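Uncharacterized protein (Bdellovibrio bacteriovorus, PDB 3TM8) binds two iron ions in an HD-GYP domain and is probably related in function to the phosphodiesterases that hydrolyse cyclic di-GMP. Local coordinates at residues 27-32 and 117-122; 105-109 and 146-150; 127-133 and 243-247; 170-174 and 284-289; 260-264 and 310-314. All coordinates share one frame; numbering follows the deposited sequence. Where two conformers were deposited one is given.

In the fold
Contacts 1 and 2 lie on the N-terminal side of the chain and both use helix 105-125, their centres about 17 Å apart. Contact 2 ties this helix to the end of helix 130-149, which also enters contact 3 at its start and there meets the loop before helix 248-256; the centres of contacts 2 and 3 are about 27 Å apart. Contacts 1 and 3 touch through Glu122 and Ser132. Contact 4, between helices 167-185 and 276-293, holds one iron in the HD domain; Val172 packs on Gln117 of contact 1. Contact 5 joins two later loops and reaches contact 4 through His313 and Ala286. The segments of contacts 4 and 5 alternate within the HD domain, bringing together residues far apart in sequence.

Contact 1 (27-32 and 117-122); sequences RVSTLR and QNNAEE. With DMS (dimethyl sulfoxide), chain G.
Charged and polar bonds centre on Arg27, whose extended side chain reaches along helix 105-125. Its NH1 donates to Asn118 OD1 at 2.9 Å, nearly straight at 165°; the oxygen lies in the guanidinium plane, but the donor stands well above the amide plane. NH2 forms a salt bridge with Glu122 OE1, 2.9 Å away on the anti side of the carboxylate, and a second one with Glu125. Arginine suits this place because its flat end can serve several acceptors at once. Glu122 turns its other oxygen to Ser132, and Ser29 OG bonds to Gly114 O.

Apolar contacts fill in beneath. Arg27 CD rests 3.5 Å from Glu121 CB, the two side chains sliding past each other in opposite directions, while Glu122 CA lies over one guanidinium face. Thr30 CG2 meets Asn118 CG at 3.4 Å, and Ser29, small enough for close approach, sets CB 3.8 Å from Gln117 CD. The short 3-10 turn 28-30, just after strand 23-27, is thereby laid against the helix. Arg27 O, at the strand's end, accepts from both Thr30 N and Thr30 OG1, closing the turn.

Water extends the polar network: one molecule bridges Arg27 N and Asn118 OD1, another Arg27 NH1 and Glu122 OE1, a third Ser29 N and Glu121 OE1.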
# COMPACT_ATOMS: atom_id res chain seq x y z
N ARG A 27 14.51 3.83 -1.56
CA ARG A 27 13.33 3.83 -0.70
C ARG A 27 13.51 2.79 0.39
O ARG A 27 13.91 1.66 0.14
CB ARG A 27 12.06 3.59 -1.51
CG ARG A 27 11.87 4.64 -2.59
CD ARG A 27 10.46 4.67 -3.17
NE ARG A 27 10.43 5.61 -4.27
CZ ARG A 27 10.80 5.32 -5.51
NH1 ARG A 27 11.16 4.07 -5.82
NH2 ARG A 27 10.79 6.26 -6.45
N VAL A 28 13.21 3.17 1.62
CA VAL A 28 13.51 2.32 2.75
C VAL A 28 12.74 1.00 2.74
O VAL A 28 13.19 0.01 3.30
CB VAL A 28 13.32 3.09 4.08
CG1 VAL A 28 13.45 2.16 5.28
CG2 VAL A 28 14.34 4.23 4.16
N SER A 29 11.58 0.98 2.08
CA SER A 29 10.80 -0.26 2.04
C SER A 29 11.48 -1.36 1.22
O SER A 29 11.00 -2.49 1.21
CB SER A 29 9.39 -0.01 1.52
OG SER A 29 9.43 0.41 0.18
N THR A 30 12.57 -1.03 0.52
CA THR A 30 13.35 -2.03 -0.20
C THR A 30 14.39 -2.74 0.66
O THR A 30 15.09 -3.62 0.17
CB THR A 30 14.05 -1.44 -1.45
OG1 THR A 30 15.04 -0.49 -1.05
CG2 THR A 30 13.05 -0.80 -2.41
N LEU A 31 14.52 -2.34 1.93
CA LEU A 31 15.49 -2.96 2.84
C LEU A 31 14.75 -3.93 3.75
O LEU A 31 14.18 -3.54 4.76
CB LEU A 31 16.24 -1.89 3.64
CG LEU A 31 17.02 -0.91 2.77
CD1 LEU A 31 17.55 0.24 3.62
CD2 LEU A 31 18.16 -1.60 2.01
N ARG A 32 14.73 -5.20 3.34
CA ARG A 32 13.90 -6.19 4.01
C ARG A 32 14.57 -7.55 3.94
O ARG A 32 15.40 -7.79 3.06
CB ARG A 32 12.52 -6.30 3.33
CG ARG A 32 11.65 -5.04 3.37
CD ARG A 32 11.07 -4.77 4.77
NE ARG A 32 10.31 -3.51 4.81
CZ ARG A 32 9.01 -3.39 4.54
NH1 ARG A 32 8.28 -4.46 4.26
NH2 ARG A 32 8.43 -2.20 4.59
N GLN A 117 5.23 -1.57 -1.99
CA GLN A 117 5.21 -0.20 -1.53
C GLN A 117 6.15 0.65 -2.38
O GLN A 117 5.82 1.76 -2.77
CB GLN A 117 5.61 -0.13 -0.06
CG GLN A 117 5.48 1.23 0.56
CD GLN A 117 5.86 1.23 2.02
OE1 GLN A 117 5.81 0.20 2.70
NE2 GLN A 117 6.27 2.39 2.52
N ASN A 118 7.33 0.10 -2.66
CA ASN A 118 8.31 0.78 -3.49
C ASN A 118 7.75 1.08 -4.88
O ASN A 118 7.94 2.18 -5.41
CB ASN A 118 9.57 -0.08 -3.58
CG ASN A 118 10.68 0.55 -4.41
OD1 ASN A 118 11.12 1.68 -4.15
ND2 ASN A 118 11.19 -0.21 -5.37
N ASN A 119 7.06 0.10 -5.46
CA ASN A 119 6.52 0.26 -6.80
C ASN A 119 5.47 1.37 -6.83
O ASN A 119 5.40 2.15 -7.79
CB ASN A 119 5.88 -1.04 -7.30
CG ASN A 119 6.87 -2.19 -7.38
OD1 ASN A 119 8.09 -2.00 -7.43
ND2 ASN A 119 6.34 -3.40 -7.39
N ALA A 120 4.66 1.44 -5.78
CA ALA A 120 3.63 2.48 -5.68
C ALA A 120 4.26 3.86 -5.55
O ALA A 120 3.85 4.81 -6.21
CB ALA A 120 2.74 2.21 -4.50
N GLU A 121 5.28 3.97 -4.70
CA GLU A 121 5.96 5.24 -4.50
C GLU A 121 6.58 5.72 -5.80
O GLU A 121 6.55 6.90 -6.11
CB GLU A 121 7.03 5.10 -3.42
CG GLU A 121 6.48 4.82 -2.02
CD GLU A 121 7.57 4.76 -0.96
OE1 GLU A 121 8.04 3.64 -0.65
OE2 GLU A 121 7.96 5.83 -0.46
N GLU A 122 7.15 4.79 -6.56
CA GLU A 122 7.77 5.15 -7.83
C GLU A 122 6.73 5.76 -8.79
O GLU A 122 7.00 6.75 -9.46
CB GLU A 122 8.47 3.94 -8.44
CG GLU A 122 8.84 4.07 -9.90
CD GLU A 122 9.97 5.03 -10.15
OE1 GLU A 122 10.69 5.39 -9.20
OE2 GLU A 122 10.14 5.41 -11.33
S DMS G . 10.48 0.66 6.59
O DMS G . 9.66 0.34 5.03
C1 DMS G . 9.46 1.90 7.43
C2 DMS G . 10.26 -0.73 7.74
O HOH W 1 14.30 2.29 -4.03
O HOH W 2 13.00 3.43 -8.11
O HOH W 3 10.02 3.57 1.40

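Contact 2 (105-109 and 146-150); sequences IQTRA and FIMSN
Phe146 and Arg108 meet where two successive helices of a helical hairpin, 105-125 and 130-149, come side by side, the start of the first beside the end of the second. Phe146 has CG anti to its backbone N (chi1 172°), which carries the ring across to the other helix. Its rim, not its face, meets the arginine: CE1 lies 3.7 Å from Arg108 NH2, over one face of the guanidinium, and the two planes stand 74° apart. A flat, hydrophobic ring suits this buried place because it can fill the space between helices while leaving the arginine's N-H groups to point elsewhere.

Arg108 bends at chi3 (58°), and the turned end offers its nitrogens to different partners. NE donates to Ala96 O and NH2 makes a salt bridge with Asp99, so the buried charge is probably at least partly balanced by Asp99.

On the apolar side, Ile105 extends CD1 to within 4.0 Å of Phe146 CE1, and the same methyl comes near Asn150 CB. Ala109, whose small side chain permits close approach, brings CA 4.1 Å from Phe146 CZ.

Asn150 turns its amide back. Its ND2 gives a nearly straight bond to Phe146 O and also serves Asp99, while OD1 receives Arg108 NH1 at 3.0 Å in a bent bond (143°), from well above the amide plane.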
# COMPACT_ATOMS: atom_id res chain seq x y z
N ILE A 105 7.68 -17.67 5.53
CA ILE A 105 6.67 -16.85 4.88
C ILE A 105 6.73 -15.39 5.36
O ILE A 105 6.47 -14.48 4.59
CB ILE A 105 5.24 -17.45 5.05
CG1 ILE A 105 4.24 -16.73 4.13
CG2 ILE A 105 4.80 -17.40 6.51
CD1 ILE A 105 4.52 -16.89 2.65
N GLN A 106 7.08 -15.17 6.62
CA GLN A 106 7.15 -13.79 7.11
C GLN A 106 8.25 -13.01 6.39
O GLN A 106 8.08 -11.83 6.08
CB GLN A 106 7.36 -13.71 8.63
CG GLN A 106 7.23 -12.28 9.15
CD GLN A 106 5.82 -11.75 8.95
OE1 GLN A 106 4.87 -12.30 9.50
NE2 GLN A 106 5.68 -10.70 8.14
N THR A 107 9.38 -13.67 6.14
CA THR A 107 10.47 -13.01 5.45
C THR A 107 10.09 -12.73 4.00
O THR A 107 10.37 -11.65 3.47
CB THR A 107 11.77 -13.82 5.56
OG1 THR A 107 12.09 -13.98 6.94
CG2 THR A 107 12.91 -13.11 4.86
N ARG A 108 9.44 -13.69 3.35
CA ARG A 108 8.95 -13.47 1.99
C ARG A 108 7.97 -12.30 1.95
O ARG A 108 8.07 -11.43 1.08
CB ARG A 108 8.28 -14.74 1.46
CG ARG A 108 9.21 -15.95 1.39
CD ARG A 108 8.51 -17.17 0.81
NE ARG A 108 8.00 -16.87 -0.52
CZ ARG A 108 7.01 -17.51 -1.11
NH1 ARG A 108 6.41 -18.53 -0.51
NH2 ARG A 108 6.61 -17.13 -2.32
N ALA A 109 7.04 -12.27 2.90
CA ALA A 109 6.05 -11.20 2.99
C ALA A 109 6.71 -9.85 3.28
O ALA A 109 6.33 -8.84 2.70
CB ALA A 109 5.02 -11.52 4.04
N PHE A 146 0.97 -14.33 -5.33
CA PHE A 146 1.58 -14.62 -4.05
C PHE A 146 0.53 -14.83 -2.96
O PHE A 146 0.58 -15.81 -2.21
CB PHE A 146 2.53 -13.47 -3.67
CG PHE A 146 3.09 -13.55 -2.27
CD1 PHE A 146 3.96 -14.57 -1.90
CD2 PHE A 146 2.76 -12.59 -1.32
CE1 PHE A 146 4.49 -14.63 -0.61
CE2 PHE A 146 3.27 -12.65 -0.03
CZ PHE A 146 4.14 -13.67 0.33
N ILE A 147 -0.43 -13.91 -2.88
CA ILE A 147 -1.48 -14.00 -1.87
C ILE A 147 -2.37 -15.24 -2.10
O ILE A 147 -2.76 -15.92 -1.15
CB ILE A 147 -2.34 -12.73 -1.83
CG1 ILE A 147 -1.48 -11.51 -1.44
CG2 ILE A 147 -3.53 -12.91 -0.89
CD1 ILE A 147 -0.90 -11.57 -0.04
N MET A 148 -2.67 -15.54 -3.37
CA MET A 148 -3.58 -16.64 -3.70
C MET A 148 -2.93 -18.01 -3.54
O MET A 148 -3.61 -19.00 -3.28
CB MET A 148 -4.10 -16.51 -5.14
CG MET A 148 -5.13 -15.42 -5.38
SD MET A 148 -5.83 -15.52 -7.04
CE MET A 148 -6.99 -16.88 -6.85
N SER A 149 -1.62 -18.07 -3.72
CA SER A 149 -0.92 -19.36 -3.78
C SER A 149 -0.25 -19.79 -2.48
O SER A 149 0.28 -20.89 -2.38
CB SER A 149 0.13 -19.36 -4.90
OG SER A 149 -0.44 -19.04 -6.15
N ASN A 150 -0.25 -18.90 -1.49
CA ASN A 150 0.39 -19.19 -0.21
C ASN A 150 -0.59 -18.94 0.92
O ASN A 150 -0.97 -17.81 1.16
CB ASN A 150 1.62 -18.30 -0.02
CG ASN A 150 2.71 -18.60 -1.01
OD1 ASN A 150 3.54 -19.50 -0.78
ND2 ASN A 150 2.72 -17.88 -2.13

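Contact 3 (127-133 and 243-247); sequences PENVESY and KKHFD
Tyr133 OH is gripped twice by Asp247: it donates to OD2, with Tyr133 OH and Asp247 OD2 2.6 Å apart, and accepts from the backbone, with Asp247 N 2.9 Å from Tyr133 OH and the N-H almost straight on it at 172°. A tyrosine hydroxyl fits because it can give and take at once. The carboxylate also has a salt bridge to Lys137, which would help to hold it charged.

Behind the hydroxyl, the Tyr133 ring joins His245 and Phe246 in an aromatic cluster. His245 turns its edge toward the tyrosine face in an offset edge-to-face pair, planes 78° apart, while Tyr133 CE1 sits over the centre of the Phe246 ring.

The cluster joins the start of helix 130-149 to the type I turn 243-246 that leads into helix 248-256. Asn129 caps the first helix by accepting from Ser132 N, and Pro127, just ahead, offers its carbonyl to the turn: His245 NE2 donates to Pro127 O at 3.1 Å, with the oxygen in the imidazole plane. Val130 CG2 lies over one face of that ring in a CH-pi contact, 3.9 Å from the centroid. Histidine suits the place because one imidazole offers an N-H to Pro127, an edge to Tyr133 and a face to Val130.

At the outer side Glu128 and Lys243 cross at about a right angle, forming a long salt bridge with OE2 of Glu128 3.6 Å from NZ of Lys243; that NZ also bonds to Lys239 O.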
# COMPACT_ATOMS: atom_id res chain seq x y z
N PRO A 127 4.50 9.95 -12.14
CA PRO A 127 3.24 9.46 -12.69
C PRO A 127 3.19 9.41 -14.22
O PRO A 127 2.36 8.71 -14.79
CB PRO A 127 2.20 10.45 -12.14
CG PRO A 127 2.99 11.69 -11.82
CD PRO A 127 4.32 11.19 -11.35
N GLU A 128 4.09 10.14 -14.89
CA GLU A 128 4.12 10.15 -16.35
C GLU A 128 4.92 8.98 -16.91
O GLU A 128 4.91 8.74 -18.12
CB GLU A 128 4.70 11.47 -16.85
CG GLU A 128 3.89 12.70 -16.47
CD GLU A 128 2.82 13.02 -17.49
OE1 GLU A 128 2.50 12.15 -18.33
OE2 GLU A 128 2.30 14.16 -17.45
N ASN A 129 5.62 8.25 -16.04
CA ASN A 129 6.55 7.22 -16.49
C ASN A 129 5.83 5.92 -16.83
O ASN A 129 5.36 5.20 -15.95
CB ASN A 129 7.63 7.00 -15.42
CG ASN A 129 8.79 6.15 -15.91
OD1 ASN A 129 8.60 5.05 -16.43
ND2 ASN A 129 10.01 6.64 -15.71
N VAL A 130 5.74 5.63 -18.12
CA VAL A 130 4.99 4.46 -18.58
C VAL A 130 5.60 3.16 -18.05
O VAL A 130 4.89 2.27 -17.58
CB VAL A 130 4.90 4.44 -20.12
CG1 VAL A 130 4.21 3.18 -20.60
CG2 VAL A 130 4.16 5.68 -20.60
N GLU A 131 6.92 3.05 -18.13
CA GLU A 131 7.60 1.86 -17.66
C GLU A 131 7.36 1.60 -16.17
O GLU A 131 7.16 0.47 -15.76
CB GLU A 131 9.11 1.97 -17.94
CG GLU A 131 9.93 0.83 -17.36
CD GLU A 131 11.39 0.86 -17.81
OE1 GLU A 131 11.92 1.96 -18.08
OE2 GLU A 131 12.00 -0.23 -17.92
N SER A 132 7.39 2.65 -15.37
CA SER A 132 7.19 2.49 -13.93
C SER A 132 5.77 2.05 -13.61
O SER A 132 5.54 1.23 -12.71
CB SER A 132 7.50 3.79 -13.19
OG SER A 132 8.87 4.11 -13.30
N TYR A 133 4.81 2.59 -14.35
CA TYR A 133 3.42 2.17 -14.19
C TYR A 133 3.28 0.69 -14.58
O TYR A 133 2.70 -0.10 -13.85
CB TYR A 133 2.48 3.04 -15.03
CG TYR A 133 1.04 2.59 -14.97
CD1 TYR A 133 0.17 3.09 -14.01
CD2 TYR A 133 0.53 1.65 -15.88
CE1 TYR A 133 -1.15 2.68 -13.95
CE2 TYR A 133 -0.80 1.24 -15.82
CZ TYR A 133 -1.63 1.76 -14.85
OH TYR A 133 -2.94 1.37 -14.79
N LYS A 243 -3.90 10.41 -18.65
CA LYS A 243 -2.66 9.70 -18.94
C LYS A 243 -2.97 8.40 -19.66
O LYS A 243 -3.62 7.51 -19.10
CB LYS A 243 -1.85 9.47 -17.66
CG LYS A 243 -1.23 10.75 -17.14
CD LYS A 243 -0.47 10.53 -15.85
CE LYS A 243 0.37 11.74 -15.49
NZ LYS A 243 -0.42 13.00 -15.47
N LYS A 244 -2.52 8.30 -20.90
CA LYS A 244 -2.92 7.22 -21.79
C LYS A 244 -2.60 5.84 -21.23
O LYS A 244 -3.31 4.88 -21.49
CB LYS A 244 -2.25 7.38 -23.16
CG LYS A 244 -2.36 8.77 -23.75
CD LYS A 244 -1.49 8.90 -24.99
CE LYS A 244 -1.23 10.36 -25.34
NZ LYS A 244 -0.41 11.05 -24.30
N HIS A 245 -1.52 5.75 -20.45
CA HIS A 245 -1.07 4.46 -19.94
C HIS A 245 -1.83 3.99 -18.70
O HIS A 245 -1.72 2.83 -18.32
CB HIS A 245 0.44 4.47 -19.67
CG HIS A 245 0.89 5.54 -18.73
ND1 HIS A 245 1.01 6.86 -19.12
CD2 HIS A 245 1.25 5.49 -17.43
CE1 HIS A 245 1.43 7.58 -18.09
NE2 HIS A 245 1.58 6.77 -17.05
N PHE A 246 -2.59 4.88 -18.07
CA PHE A 246 -3.38 4.48 -16.91
C PHE A 246 -4.62 3.69 -17.34
O PHE A 246 -5.35 4.09 -18.25
CB PHE A 246 -3.79 5.68 -16.05
CG PHE A 246 -2.84 5.97 -14.92
CD1 PHE A 246 -3.21 5.71 -13.61
CD2 PHE A 246 -1.58 6.48 -15.17
CE1 PHE A 246 -2.34 5.96 -12.57
CE2 PHE A 246 -0.70 6.73 -14.13
CZ PHE A 246 -1.08 6.47 -12.83
N ASP A 247 -4.85 2.56 -16.68
CA ASP A 247 -6.06 1.79 -16.93
C ASP A 247 -7.29 2.49 -16.36
O ASP A 247 -7.24 3.06 -15.27
CB ASP A 247 -5.94 0.40 -16.31
CG ASP A 247 -4.88 -0.44 -16.97
OD1 ASP A 247 -5.18 -1.07 -18.01
OD2 ASP A 247 -3.74 -0.47 -16.46

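Contact 4 (170-174 and 284-289); sequences HGVTV and ANAMDR. With FE (Fe (III) ion), chain D; PO4 (phosphate ion), chain C; DMS (dimethyl sulfoxide), chain F.
His170 NE2 and Asn285 OD1 bind the same iron(III) ion, the histidine nitrogen at 2.1 Å from the metal and the amide oxygen likewise. His203, Asp204, a water and a phosphate oxygen complete the six ligands. The imidazole comes from helix 167-185 and the amide from helix 276-293, their planes 69° apart.

The phosphate, probably from the crystallisation liquor, is held from helix 276-293 by Asn285 ND2, which donates to its O3 at 3.0 Å, and by Arg289, which brings NE and NH2 to O1, its guanidinium edge turned to the anion. His207 and Trp229 also bond to it.

In the second shell Asp288 positions the histidine. His170 ND1 donates at 2.7 Å to Asp288 OD2, which accepts on its anti lone pair, carboxylate and ring being nearly coplanar (19°). With chi1 at -169° the carboxylate swings out toward helix 167-185, and OD1 is held by Thr292. Val174 sets CG1 4.1 Å from Ala284 CB and CG2 3.9 Å from Asn285 CA.

A carboxylate behind a metal-bound imidazole fixes the ring's rotation and would make NE2 a stronger donor to iron. The amide of Asn285 brings no charge, so Asp204, which also binds the second iron, would supply the negative charge among the protein's ligands.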
# COMPACT_ATOMS: atom_id res chain seq x y z
N HIS A 170 -0.25 1.85 3.34
CA HIS A 170 -1.70 1.74 3.42
C HIS A 170 -2.28 1.21 2.10
O HIS A 170 -3.19 0.38 2.09
CB HIS A 170 -2.26 3.11 3.84
CG HIS A 170 -3.72 3.32 3.58
ND1 HIS A 170 -4.72 2.69 4.30
CD2 HIS A 170 -4.35 4.17 2.73
CE1 HIS A 170 -5.90 3.13 3.88
NE2 HIS A 170 -5.70 4.03 2.93
N GLY A 171 -1.73 1.64 0.96
CA GLY A 171 -2.15 1.11 -0.32
C GLY A 171 -1.89 -0.39 -0.42
O GLY A 171 -2.74 -1.15 -0.91
N VAL A 172 -0.73 -0.84 0.04
CA VAL A 172 -0.47 -2.28 0.01
C VAL A 172 -1.47 -3.03 0.89
O VAL A 172 -2.03 -4.06 0.49
CB VAL A 172 0.98 -2.62 0.42
CG1 VAL A 172 1.20 -4.13 0.32
CG2 VAL A 172 1.99 -1.87 -0.46
N THR A 173 -1.74 -2.49 2.08
CA THR A 173 -2.68 -3.14 2.98
C THR A 173 -4.08 -3.21 2.37
O THR A 173 -4.71 -4.26 2.40
CB THR A 173 -2.73 -2.41 4.33
OG1 THR A 173 -1.46 -2.59 4.96
CG2 THR A 173 -3.81 -3.01 5.22
N VAL A 174 -4.53 -2.10 1.81
CA VAL A 174 -5.85 -2.07 1.19
C VAL A 174 -5.89 -3.04 -0.00
O VAL A 174 -6.89 -3.72 -0.21
CB VAL A 174 -6.25 -0.62 0.83
CG1 VAL A 174 -7.52 -0.59 -0.03
CG2 VAL A 174 -6.46 0.19 2.09
N ALA A 284 -12.74 -2.00 1.69
CA ALA A 284 -11.45 -2.40 2.24
C ALA A 284 -10.72 -1.20 2.84
O ALA A 284 -10.13 -1.30 3.92
CB ALA A 284 -10.60 -3.05 1.17
N ASN A 285 -10.76 -0.07 2.15
CA ASN A 285 -10.16 1.13 2.67
C ASN A 285 -10.78 1.58 3.97
O ASN A 285 -10.08 1.97 4.90
CB ASN A 285 -10.28 2.27 1.67
CG ASN A 285 -9.68 3.52 2.21
OD1 ASN A 285 -8.47 3.60 2.36
ND2 ASN A 285 -10.52 4.49 2.56
N ALA A 286 -12.11 1.56 4.04
CA ALA A 286 -12.80 2.06 5.22
C ALA A 286 -12.34 1.26 6.44
O ALA A 286 -12.16 1.82 7.53
CB ALA A 286 -14.30 1.96 5.04
N MET A 287 -12.15 -0.04 6.26
CA MET A 287 -11.67 -0.89 7.34
C MET A 287 -10.23 -0.53 7.77
O MET A 287 -9.97 -0.38 8.95
CB MET A 287 -11.84 -2.38 7.00
CG MET A 287 -13.31 -2.80 6.90
SD MET A 287 -14.18 -2.94 8.48
CE MET A 287 -13.65 -4.58 8.98
N ASP A 288 -9.31 -0.37 6.82
CA ASP A 288 -7.95 -0.03 7.21
C ASP A 288 -7.84 1.38 7.76
O ASP A 288 -7.01 1.64 8.63
CB ASP A 288 -6.91 -0.23 6.11
CG ASP A 288 -5.49 -0.13 6.64
OD1 ASP A 288 -5.20 -0.79 7.65
OD2 ASP A 288 -4.67 0.63 6.08
N ARG A 289 -8.66 2.31 7.27
CA ARG A 289 -8.64 3.65 7.86
C ARG A 289 -8.97 3.54 9.35
O ARG A 289 -8.28 4.13 10.18
CB ARG A 289 -9.55 4.65 7.16
CG ARG A 289 -10.03 5.78 8.09
CD ARG A 289 -10.45 7.04 7.35
NE ARG A 289 -9.30 7.86 6.97
CZ ARG A 289 -8.61 8.63 7.81
NH1 ARG A 289 -8.94 8.71 9.09
NH2 ARG A 289 -7.57 9.33 7.36
FE FE D . -7.13 5.19 1.87
P PO4 C . -8.21 7.70 3.49
O1 PO4 C . -7.90 8.57 4.68
O2 PO4 C . -7.42 6.41 3.51
O3 PO4 C . -9.68 7.24 3.53
O4 PO4 C . -8.04 8.49 2.22
S DMS F . -1.13 -2.90 8.73
O DMS F . -0.91 -1.79 7.38
C1 DMS F . -2.89 -2.91 9.16
C2 DMS F . -1.01 -4.57 8.06
O HOH W 4 -8.66 6.00 0.91

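Contact 5 (260-264 and 310-314); sequences TINGT and VGKHP
Two polar bonds join Ile261 and Thr264 to Lys312. Ile261 N donates to Lys312 O at 2.8 Å with an angle of 164°, although the N-H comes from well above the carbonyl plane. At the other end of the lysine, NZ donates to Thr264 OG1, also at 2.8 Å. Thr264 OG1 is itself hydrogen-bonded to Thr260 OG1, 2.7 Å away, and either hydroxyl could be the donor. A lysine suits the place because its long chain lies along Thr260 and brings NZ to exposed Thr264.

Apolar contact follows the same chain. Lys312 and Thr260 point the same way, with Thr260 CG2 3.6 Å from Lys312 CB; the chain stays extended until chi4 (-70°) swings NZ toward Thr264. Branched Ile261 spreads over the neighbouring backbone: CG1 lies 3.1 Å from Gly311 O, and CG2 crosses to Pro314 CD at 3.9 Å.

Residues 260-263 form a type I turn, closed by Gly263 N on Thr260 O, and both Gly263 and Gly311 adopt positive phi, which glycine takes easily. Asn262 lays its amide near Gly311 O, in van der Waals contact.

Both loops belong to the HD domain, and Thr260 comes shortly after Glu258, a ligand of the second iron. The turn follows helix 248-256, and its partner links helix 301-308 to helix 315-325; beside them His313 and Pro314 rest on Ser283 of helix 276-293.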
# COMPACT_ATOMS: atom_id res chain seq x y z
N THR A 260 -19.69 6.11 -1.18
CA THR A 260 -20.42 5.18 -0.34
C THR A 260 -21.70 4.80 -1.05
O THR A 260 -22.17 5.53 -1.93
CB THR A 260 -20.74 5.81 1.03
OG1 THR A 260 -21.53 6.99 0.84
CG2 THR A 260 -19.46 6.19 1.76
N ILE A 261 -22.28 3.66 -0.69
CA ILE A 261 -23.36 3.14 -1.52
C ILE A 261 -24.61 4.00 -1.42
O ILE A 261 -25.46 3.96 -2.30
CB ILE A 261 -23.64 1.63 -1.27
CG1 ILE A 261 -24.14 1.38 0.16
CG2 ILE A 261 -22.42 0.79 -1.59
CD1 ILE A 261 -24.57 -0.07 0.41
N ASN A 262 -24.70 4.80 -0.36
CA ASN A 262 -25.84 5.69 -0.18
C ASN A 262 -25.56 7.15 -0.56
O ASN A 262 -26.30 8.04 -0.19
CB ASN A 262 -26.42 5.58 1.24
CG ASN A 262 -25.43 5.95 2.33
OD1 ASN A 262 -25.82 6.29 3.45
ND2 ASN A 262 -24.15 5.89 2.01
N GLY A 263 -24.48 7.37 -1.31
CA GLY A 263 -24.23 8.66 -1.94
C GLY A 263 -23.71 9.78 -1.06
O GLY A 263 -23.88 10.95 -1.39
N THR A 264 -23.05 9.42 0.04
CA THR A 264 -22.56 10.43 0.99
C THR A 264 -21.09 10.81 0.79
O THR A 264 -20.57 11.68 1.50
CB THR A 264 -22.80 10.01 2.45
OG1 THR A 264 -22.03 8.84 2.76
CG2 THR A 264 -24.28 9.70 2.69
N VAL A 310 -23.24 4.40 8.82
CA VAL A 310 -24.48 3.73 8.46
C VAL A 310 -24.77 3.75 6.96
O VAL A 310 -24.82 4.81 6.34
CB VAL A 310 -25.69 4.34 9.20
CG1 VAL A 310 -26.97 3.56 8.88
CG2 VAL A 310 -25.44 4.37 10.71
N GLY A 311 -24.94 2.56 6.39
CA GLY A 311 -25.39 2.42 5.02
C GLY A 311 -24.34 2.76 3.98
O GLY A 311 -24.63 2.86 2.79
N LYS A 312 -23.10 2.94 4.43
CA LYS A 312 -22.08 3.43 3.53
C LYS A 312 -21.47 2.33 2.68
O LYS A 312 -21.04 2.60 1.57
CB LYS A 312 -20.99 4.19 4.30
CG LYS A 312 -21.49 5.47 4.95
CD LYS A 312 -20.33 6.27 5.53
CE LYS A 312 -20.82 7.46 6.34
NZ LYS A 312 -21.41 8.52 5.47
N HIS A 313 -21.44 1.10 3.20
CA HIS A 313 -20.80 -0.01 2.48
C HIS A 313 -21.66 -1.26 2.51
O HIS A 313 -22.41 -1.46 3.46
CB HIS A 313 -19.43 -0.32 3.07
CG HIS A 313 -18.55 0.89 3.20
ND1 HIS A 313 -17.83 1.40 2.15
CD2 HIS A 313 -18.31 1.69 4.27
CE1 HIS A 313 -17.16 2.47 2.56
NE2 HIS A 313 -17.44 2.67 3.84
N PRO A 314 -21.54 -2.11 1.49
CA PRO A 314 -22.38 -3.31 1.50
C PRO A 314 -22.08 -4.18 2.71
O PRO A 314 -20.91 -4.46 3.01
CB PRO A 314 -21.97 -4.04 0.22
CG PRO A 314 -21.35 -2.98 -0.65
CD PRO A 314 -20.65 -2.06 0.31